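Local coordinates for protein peptidyl-tRNA hydrolase (PDB 1XTY) that hydrolyses N-acyl-aminoacyl-tRNA to an N-acyl amino acid and tRNA, its natural substrates possibly being peptidyl-tRNAs that drop off the ribosome during protein synthesis, at residues Ile12-Gly17 against Thr96-Gly101; Met77-Ser82 against Leu100-Ala105. All coordinates share one frame; numbering follows the deposited sequence.

Contact 1 (Ile12-Gly17 against Thr96-Gly101); sequences IKMGKG and TITCLG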
ATOM      1  N   ILE A  12      17.558   0.004  -8.616  1.00 34.19           N
ATOM      2  CA  ILE A  12      16.920  -0.927  -9.536  1.00 33.42           C
ATOM      3  C   ILE A  12      15.915  -0.120 -10.349  1.00 33.78           C
ATOM      4  O   ILE A  12      15.491   0.956  -9.927  1.00 34.38           O
ATOM      5  CB  ILE A  12      16.203  -2.084  -8.799  1.00 32.54           C
ATOM      6  CG1 ILE A  12      15.207  -1.533  -7.783  1.00 31.67           C
ATOM      7  CG2 ILE A  12      17.230  -2.983  -8.123  1.00 32.29           C
ATOM      8  CD1 ILE A  12      14.475  -2.618  -7.016  1.00 32.97           C
ATOM      9  N   LYS A  13      15.539  -0.632 -11.514  1.00 34.00           N
ATOM     10  CA  LYS A  13      14.608   0.077 -12.382  1.00 34.87           C
ATOM     11  C   LYS A  13      13.145  -0.256 -12.120  1.00 33.83           C
ATOM     12  O   LYS A  13      12.706  -1.393 -12.318  1.00 34.05           O
ATOM     13  CB  LYS A  13      14.940  -0.210 -13.847  1.00 36.83           C
ATOM     14  CG  LYS A  13      14.042   0.509 -14.840  1.00 40.86           C
ATOM     15  CD  LYS A  13      14.482   0.235 -16.270  1.00 44.27           C
ATOM     16  CE  LYS A  13      13.577   0.931 -17.272  1.00 45.72           C
ATOM     17  NZ  LYS A  13      14.057   0.737 -18.672  1.00 47.53           N
ATOM     18  N   MET A  14      12.394   0.749 -11.681  1.00 31.44           N
ATOM     19  CA  MET A  14      10.973   0.586 -11.402  1.00 30.03           C
ATOM     20  C   MET A  14      10.190   1.831 -11.806  1.00 28.73           C
ATOM     21  O   MET A  14      10.545   2.942 -11.420  1.00 28.12           O
ATOM     22  CB  MET A  14      10.743   0.324  -9.909  1.00 28.70           C
ATOM     23  CG  MET A  14      11.377  -0.944  -9.375  1.00 28.30           C
ATOM     24  SD  MET A  14      10.830  -1.290  -7.684  1.00 26.48           S
ATOM     25  CE  MET A  14      11.917  -0.235  -6.737  1.00 27.01           C
ATOM     26  N   GLY A  15       9.128   1.639 -12.583  1.00 28.65           N
ATOM     27  CA  GLY A  15       8.298   2.761 -12.989  1.00 27.58           C
ATOM     28  C   GLY A  15       7.430   3.162 -11.809  1.00 27.85           C
ATOM     29  O   GLY A  15       7.387   2.446 -10.807  1.00 26.16           O
ATOM     30  N   LYS A  16       6.730   4.288 -11.906  1.00 25.39           N
ATOM     31  CA  LYS A  16       5.902   4.719 -10.785  1.00 24.42           C
ATOM     32  C   LYS A  16       4.806   3.708 -10.449  1.00 21.89           C
ATOM     33  O   LYS A  16       4.454   3.541  -9.284  1.00 20.71           O
ATOM     34  CB  LYS A  16       5.296   6.100 -11.057  1.00 26.18           C
ATOM     35  CG  LYS A  16       4.332   6.171 -12.216  1.00 28.34           C
ATOM     36  CD  LYS A  16       3.878   7.618 -12.420  1.00 31.75           C
ATOM     37  CE  LYS A  16       2.902   7.746 -13.576  1.00 34.24           C
ATOM     38  NZ  LYS A  16       2.466   9.159 -13.775  1.00 36.89           N
ATOM     39  N   GLY A  17       4.278   3.032 -11.466  1.00 20.52           N
ATOM     40  CA  GLY A  17       3.244   2.036 -11.232  1.00 20.14           C
ATOM     41  C   GLY A  17       3.818   0.876 -10.441  1.00 19.49           C
ATOM     42  O   GLY A  17       3.192   0.358  -9.513  1.00 17.73           O
ATOM     43  N   THR A  96      14.197 -10.381  -6.330  1.00 17.43           N
ATOM     44  CA  THR A  96      14.905  -9.117  -6.152  1.00 17.46           C
ATOM     45  C   THR A  96      14.240  -8.288  -5.051  1.00 16.63           C
ATOM     46  O   THR A  96      13.049  -7.985  -5.129  1.00 16.61           O
ATOM     47  CB  THR A  96      14.892  -8.283  -7.457  1.00 20.17           C
ATOM     48  OG1 THR A  96      15.481  -9.045  -8.521  1.00 21.70           O
ATOM     49  CG2 THR A  96      15.667  -6.991  -7.275  1.00 20.12           C
ATOM     50  N   ILE A  97      15.005  -7.928  -4.026  1.00 15.16           N
ATOM     51  CA  ILE A  97      14.471  -7.121  -2.933  1.00 14.28           C
ATOM     52  C   ILE A  97      14.241  -5.701  -3.460  1.00 15.50           C
ATOM     53  O   ILE A  97      15.159  -5.066  -3.976  1.00 15.08           O
ATOM     54  CB  ILE A  97      15.447  -7.103  -1.734  1.00 15.06           C
ATOM     55  CG1 ILE A  97      15.522  -8.506  -1.119  1.00 16.44           C
ATOM     56  CG2 ILE A  97      14.998  -6.076  -0.694  1.00 15.24           C
ATOM     57  CD1 ILE A  97      16.458  -8.619   0.076  1.00 17.40           C
ATOM     58  N   THR A  98      13.012  -5.211  -3.331  1.00 13.52           N
ATOM     59  CA  THR A  98      12.659  -3.885  -3.833  1.00 14.02           C
ATOM     60  C   THR A  98      12.480  -2.817  -2.761  1.00 15.57           C
ATOM     61  O   THR A  98      12.732  -1.633  -3.009  1.00 17.09           O
ATOM     62  CB  THR A  98      11.352  -3.938  -4.654  1.00 14.53           C
ATOM     63  OG1 THR A  98      10.288  -4.405  -3.821  1.00 16.90           O
ATOM     64  CG2 THR A  98      11.502  -4.869  -5.854  1.00 13.41           C
ATOM     65  N   CYS A  99      12.027  -3.216  -1.575  1.00 13.63           N
ATOM     66  CA  CYS A  99      11.825  -2.244  -0.512  1.00 14.23           C
ATOM     67  C   CYS A  99      11.672  -2.885   0.858  1.00 14.20           C
ATOM     68  O   CYS A  99      11.524  -4.107   0.984  1.00 12.60           O
ATOM     69  CB  CYS A  99      10.600  -1.370  -0.814  1.00 16.87           C
ATOM     70  SG  CYS A  99       9.026  -2.258  -0.895  1.00 17.41           S
ATOM     71  N   LEU A 100      11.710  -2.032   1.875  1.00 12.43           N
ATOM     72  CA  LEU A 100      11.607  -2.439   3.269  1.00 13.59           C
ATOM     73  C   LEU A 100      10.557  -1.601   3.995  1.00 13.02           C
ATOM     74  O   LEU A 100      10.597  -0.370   3.954  1.00 13.95           O
ATOM     75  CB  LEU A 100      12.963  -2.240   3.963  1.00 12.37           C
ATOM     76  CG  LEU A 100      13.019  -2.401   5.485  1.00 13.44           C
ATOM     77  CD1 LEU A 100      12.916  -3.882   5.853  1.00 15.22           C
ATOM     78  CD2 LEU A 100      14.329  -1.825   6.017  1.00 14.95           C
ATOM     79  N   GLY A 101       9.616  -2.265   4.652  1.00 12.09           N
ATOM     80  CA  GLY A 101       8.617  -1.533   5.405  1.00 11.73           C
ATOM     81  C   GLY A 101       8.968  -1.640   6.875  1.00 12.08           C
ATOM     82  O   GLY A 101       9.479  -2.672   7.311  1.00 11.64           O
TER
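Ile12 and Met14 meet Thr98 without a ring on either side; the flat groups here are the backbone peptides of the strand, and a methyl group comes up to the oxygen of each of two carbonyls. Ile12 CD1 stands 4.0 Å from Ile97 O, and Met14 CE lies 4.1 Å from Thr98 O. These are loose van der Waals approaches, and no hydrogen bond joins the two segments. The Ile97 oxygen finds its polar partner in the guanidinium of Arg9.

Thr98 receives both side chains. Ile12 crosses it at about a right angle, with CD1 3.9 Å from Thr98 CG2 and equally close to its CA. Ile12 CG1 sits between its backbone N and carbonyl carbon (chi1 55°), and the extended chi2 then carries CD1 to Thr98. Two residues earlier in the chain, the methyl CG2 of Thr96 lies 4.4 Å from Ile12 CG2. Met14 brings its sulfur SD to 4.1 Å from Thr98 CB, the bend at chi3 turning the terminal CE, while its side chain also rests on Ile19 and Gln22 of helix 16-35.

The threonine thus divides its two branches: CG2 meets the loop, while OG1 is hydrogen-bonded to Gln22 NE2 and more weakly to Ile84 O. Its backbone leaves the extended range (psi -31°), and Thr98 and Cys99 both bond to the backbone of Ile84, consistent with a classic beta bulge.

A sulfate ion lies near the Thr96 side chain at this partly exposed end of the sheet. The arrangement belongs to a beta-alpha-beta crossover in the PTH2 fold: the loop leaving strand 2-9 runs past neighbouring strand 97-106 before Gly15 N-caps helix 16-35, and the connection continues through helix 40-51 to parallel strand 56-61.

Contact 2 (Met77-Ser82 against Leu100-Ala105); sequences MNLPFS and LGIGPA
Leu100 CG is anti to the backbone N (chi1 171°), and chi2 then swings CD1 to 3.5 Å from Ser82 O. Phe81 has CG between its backbone N and carbonyl carbon (chi1 73°); the ring leads away from the neighbouring strand, with Leu79 O at its edge, in plane, while CD1 still makes a slanting apolar contact with Leu100 CD1.

The backbones run antiparallel. Phe81 and Ile102 form a non-hydrogen-bonded pair, and Ser82 and Gly101 a hydrogen-bonded one: Ser82 N to Gly101 O and Gly101 N to Ser82 O both measure 2.9 Å. Beyond Phe81, Gly103 N donates to Pro80 O, also at 2.9 Å, along a nearly straight N-H line (169°). CA-H groups second each of these acceptors, the closest being Phe81 CA, 3.1 Å from Gly101 O.

Ser82 OG packs over Gly101, 3.7 Å from its CA, and is hydrogen-bonded to Ala26 O of helix 16-35. On the face of Phe81 and Ile102, Leu79 CD1 meets Ile102 CG2 at 4.3 Å; its other methyl, CD2, is 4.2 Å from Ala105 CB, near Trp45. Gly103, at positive phi, precedes the cis peptide of Pro104, where the strand turns a corner.

Pro80 CB lies 3.5 Å from Gly103 O, a buried oxygen that has no polar partner in the model. The hairpin is joined mainly by backbone hydrogen bonds that apolar side chains shield from solvent, and one carbonyl at the corner probably bears a desolvation cost.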
ATOM      1  N   MET A  77      15.590  -3.928  17.472  1.00 24.41           N
ATOM      2  CA  MET A  77      14.734  -3.103  18.316  1.00 25.82           C
ATOM      3  C   MET A  77      13.311  -3.629  18.416  1.00 25.06           C
ATOM      4  O   MET A  77      12.419  -2.956  18.938  1.00 24.94           O
ATOM      5  CB  MET A  77      14.736  -1.668  17.800  1.00 27.12           C
ATOM      6  CG  MET A  77      16.129  -1.080  17.764  1.00 32.18           C
ATOM      7  SD  MET A  77      16.136   0.674  17.463  1.00 38.31           S
ATOM      8  CE  MET A  77      15.852   0.692  15.770  1.00 36.21           C
ATOM      9  N   ASN A  78      13.110  -4.842  17.913  1.00 23.13           N
ATOM     10  CA  ASN A  78      11.814  -5.500  17.958  1.00 22.95           C
ATOM     11  C   ASN A  78      10.663  -4.691  17.372  1.00 21.15           C
ATOM     12  O   ASN A  78       9.597  -4.588  17.975  1.00 22.12           O
ATOM     13  CB  ASN A  78      11.493  -5.900  19.399  1.00 26.18           C
ATOM     14  CG  ASN A  78      12.501  -6.889  19.963  1.00 29.82           C
ATOM     15  OD1 ASN A  78      12.673  -7.990  19.435  1.00 30.92           O
ATOM     16  ND2 ASN A  78      13.175  -6.498  21.039  1.00 31.68           N
ATOM     17  N   LEU A  79      10.888  -4.121  16.195  1.00 20.57           N
ATOM     18  CA  LEU A  79       9.864  -3.351  15.497  1.00 19.39           C
ATOM     19  C   LEU A  79       9.376  -4.205  14.332  1.00 19.38           C
ATOM     20  O   LEU A  79      10.110  -5.062  13.835  1.00 18.46           O
ATOM     21  CB  LEU A  79      10.445  -2.049  14.939  1.00 19.73           C
ATOM     22  CG  LEU A  79      11.009  -1.015  15.918  1.00 23.26           C
ATOM     23  CD1 LEU A  79      11.466   0.215  15.140  1.00 23.23           C
ATOM     24  CD2 LEU A  79       9.946  -0.631  16.935  1.00 21.86           C
ATOM     25  N   PRO A  80       8.128  -3.987  13.886  1.00 17.55           N
ATOM     26  CA  PRO A  80       7.599  -4.769  12.765  1.00 15.42           C
ATOM     27  C   PRO A  80       8.328  -4.347  11.498  1.00 14.15           C
ATOM     28  O   PRO A  80       8.594  -3.158  11.303  1.00 13.37           O
ATOM     29  CB  PRO A  80       6.122  -4.356  12.706  1.00 16.57           C
ATOM     30  CG  PRO A  80       5.844  -3.730  14.048  1.00 17.44           C
ATOM     31  CD  PRO A  80       7.125  -3.034  14.387  1.00 17.74           C
ATOM     32  N   PHE A  81       8.660  -5.304  10.637  1.00 13.19           N
ATOM     33  CA  PHE A  81       9.324  -4.967   9.387  1.00 13.05           C
ATOM     34  C   PHE A  81       8.971  -5.980   8.306  1.00 11.83           C
ATOM     35  O   PHE A  81       8.595  -7.109   8.605  1.00 13.13           O
ATOM     36  CB  PHE A  81      10.848  -4.886   9.582  1.00 14.20           C
ATOM     37  CG  PHE A  81      11.524  -6.217   9.772  1.00 15.32           C
ATOM     38  CD1 PHE A  81      11.930  -6.973   8.672  1.00 15.93           C
ATOM     39  CD2 PHE A  81      11.768  -6.711  11.049  1.00 18.00           C
ATOM     40  CE1 PHE A  81      12.571  -8.204   8.847  1.00 16.40           C
ATOM     41  CE2 PHE A  81      12.408  -7.940  11.234  1.00 20.48           C
ATOM     42  CZ  PHE A  81      12.809  -8.686  10.131  1.00 17.93           C
ATOM     43  N   SER A  82       9.064  -5.560   7.051  1.00 12.18           N
ATOM     44  CA  SER A  82       8.766  -6.453   5.939  1.00 12.97           C
ATOM     45  C   SER A  82       9.751  -6.233   4.809  1.00 14.30           C
ATOM     46  O   SER A  82       9.982  -5.098   4.398  1.00 11.26           O
ATOM     47  CB  SER A  82       7.342  -6.219   5.424  1.00 14.85           C
ATOM     48  OG  SER A  82       7.166  -4.877   4.993  1.00 19.05           O
ATOM     49  N   LEU A 100      11.710  -2.032   1.875  1.00 12.43           N
ATOM     50  CA  LEU A 100      11.607  -2.439   3.269  1.00 13.59           C
ATOM     51  C   LEU A 100      10.557  -1.601   3.995  1.00 13.02           C
ATOM     52  O   LEU A 100      10.597  -0.370   3.954  1.00 13.95           O
ATOM     53  CB  LEU A 100      12.963  -2.240   3.963  1.00 12.37           C
ATOM     54  CG  LEU A 100      13.019  -2.401   5.485  1.00 13.44           C
ATOM     55  CD1 LEU A 100      12.916  -3.882   5.853  1.00 15.22           C
ATOM     56  CD2 LEU A 100      14.329  -1.825   6.017  1.00 14.95           C
ATOM     57  N   GLY A 101       9.616  -2.265   4.652  1.00 12.09           N
ATOM     58  CA  GLY A 101       8.617  -1.533   5.405  1.00 11.73           C
ATOM     59  C   GLY A 101       8.968  -1.640   6.875  1.00 12.08           C
ATOM     60  O   GLY A 101       9.479  -2.672   7.311  1.00 11.64           O
ATOM     61  N   ILE A 102       8.716  -0.579   7.639  1.00 11.31           N
ATOM     62  CA  ILE A 102       8.990  -0.579   9.074  1.00 12.15           C
ATOM     63  C   ILE A 102       7.835   0.079   9.828  1.00 10.84           C
ATOM     64  O   ILE A 102       7.367   1.152   9.445  1.00 12.81           O
ATOM     65  CB  ILE A 102      10.292   0.197   9.410  1.00 14.93           C
ATOM     66  CG1 ILE A 102      11.485  -0.432   8.687  1.00 16.37           C
ATOM     67  CG2 ILE A 102      10.531   0.182  10.906  1.00 15.75           C
ATOM     68  CD1 ILE A 102      12.782   0.363   8.838  1.00 17.66           C
ATOM     69  N   GLY A 103       7.375  -0.566  10.893  1.00 11.57           N
ATOM     70  CA  GLY A 103       6.291  -0.003  11.674  1.00 12.86           C
ATOM     71  C   GLY A 103       4.928  -0.598  11.364  1.00 14.32           C
ATOM     72  O   GLY A 103       4.839  -1.700  10.818  1.00 11.98           O
ATOM     73  N   PRO A 104       3.839   0.122  11.687  1.00 14.59           N
ATOM     74  CA  PRO A 104       3.879   1.448  12.314  1.00 14.82           C
ATOM     75  C   PRO A 104       4.441   1.452  13.736  1.00 15.09           C
ATOM     76  O   PRO A 104       4.350   0.462  14.461  1.00 13.96           O
ATOM     77  CB  PRO A 104       2.421   1.901  12.257  1.00 16.57           C
ATOM     78  CG  PRO A 104       1.666   0.622  12.347  1.00 16.52           C
ATOM     79  CD  PRO A 104       2.450  -0.311  11.455  1.00 14.77           C
ATOM     80  N   ALA A 105       5.031   2.579  14.119  1.00 14.34           N
ATOM     81  CA  ALA A 105       5.609   2.730  15.449  1.00 13.82           C
ATOM     82  C   ALA A 105       5.917   4.210  15.693  1.00 13.46           C
ATOM     83  O   ALA A 105       5.876   5.012  14.765  1.00 13.77           O
ATOM     84  CB  ALA A 105       6.887   1.906  15.555  1.00 14.96           C
TER

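How the contacts relate
Both contacts use strand 97-106 and share Leu100 and Gly101, but they engage its two ends, with centres about 18 Å apart. Contact 1 is at the surface, where the loop before helix 16-35 meets the start of the strand by van der Waals packing, with no hydrogen bond across it. Contact 2 is buried and lies within the sheet, pairing the strand with its hairpin partner 81-85 through backbone hydrogen bonds together with apolar side-chain packing. Helix 16-35 borders both: Gln22 serves the threonine of contact 1, and Ala26 the serine of contact 2. Contact 1 thus ties a crossover loop to the sheet, whereas contact 2 holds two neighbouring strands together.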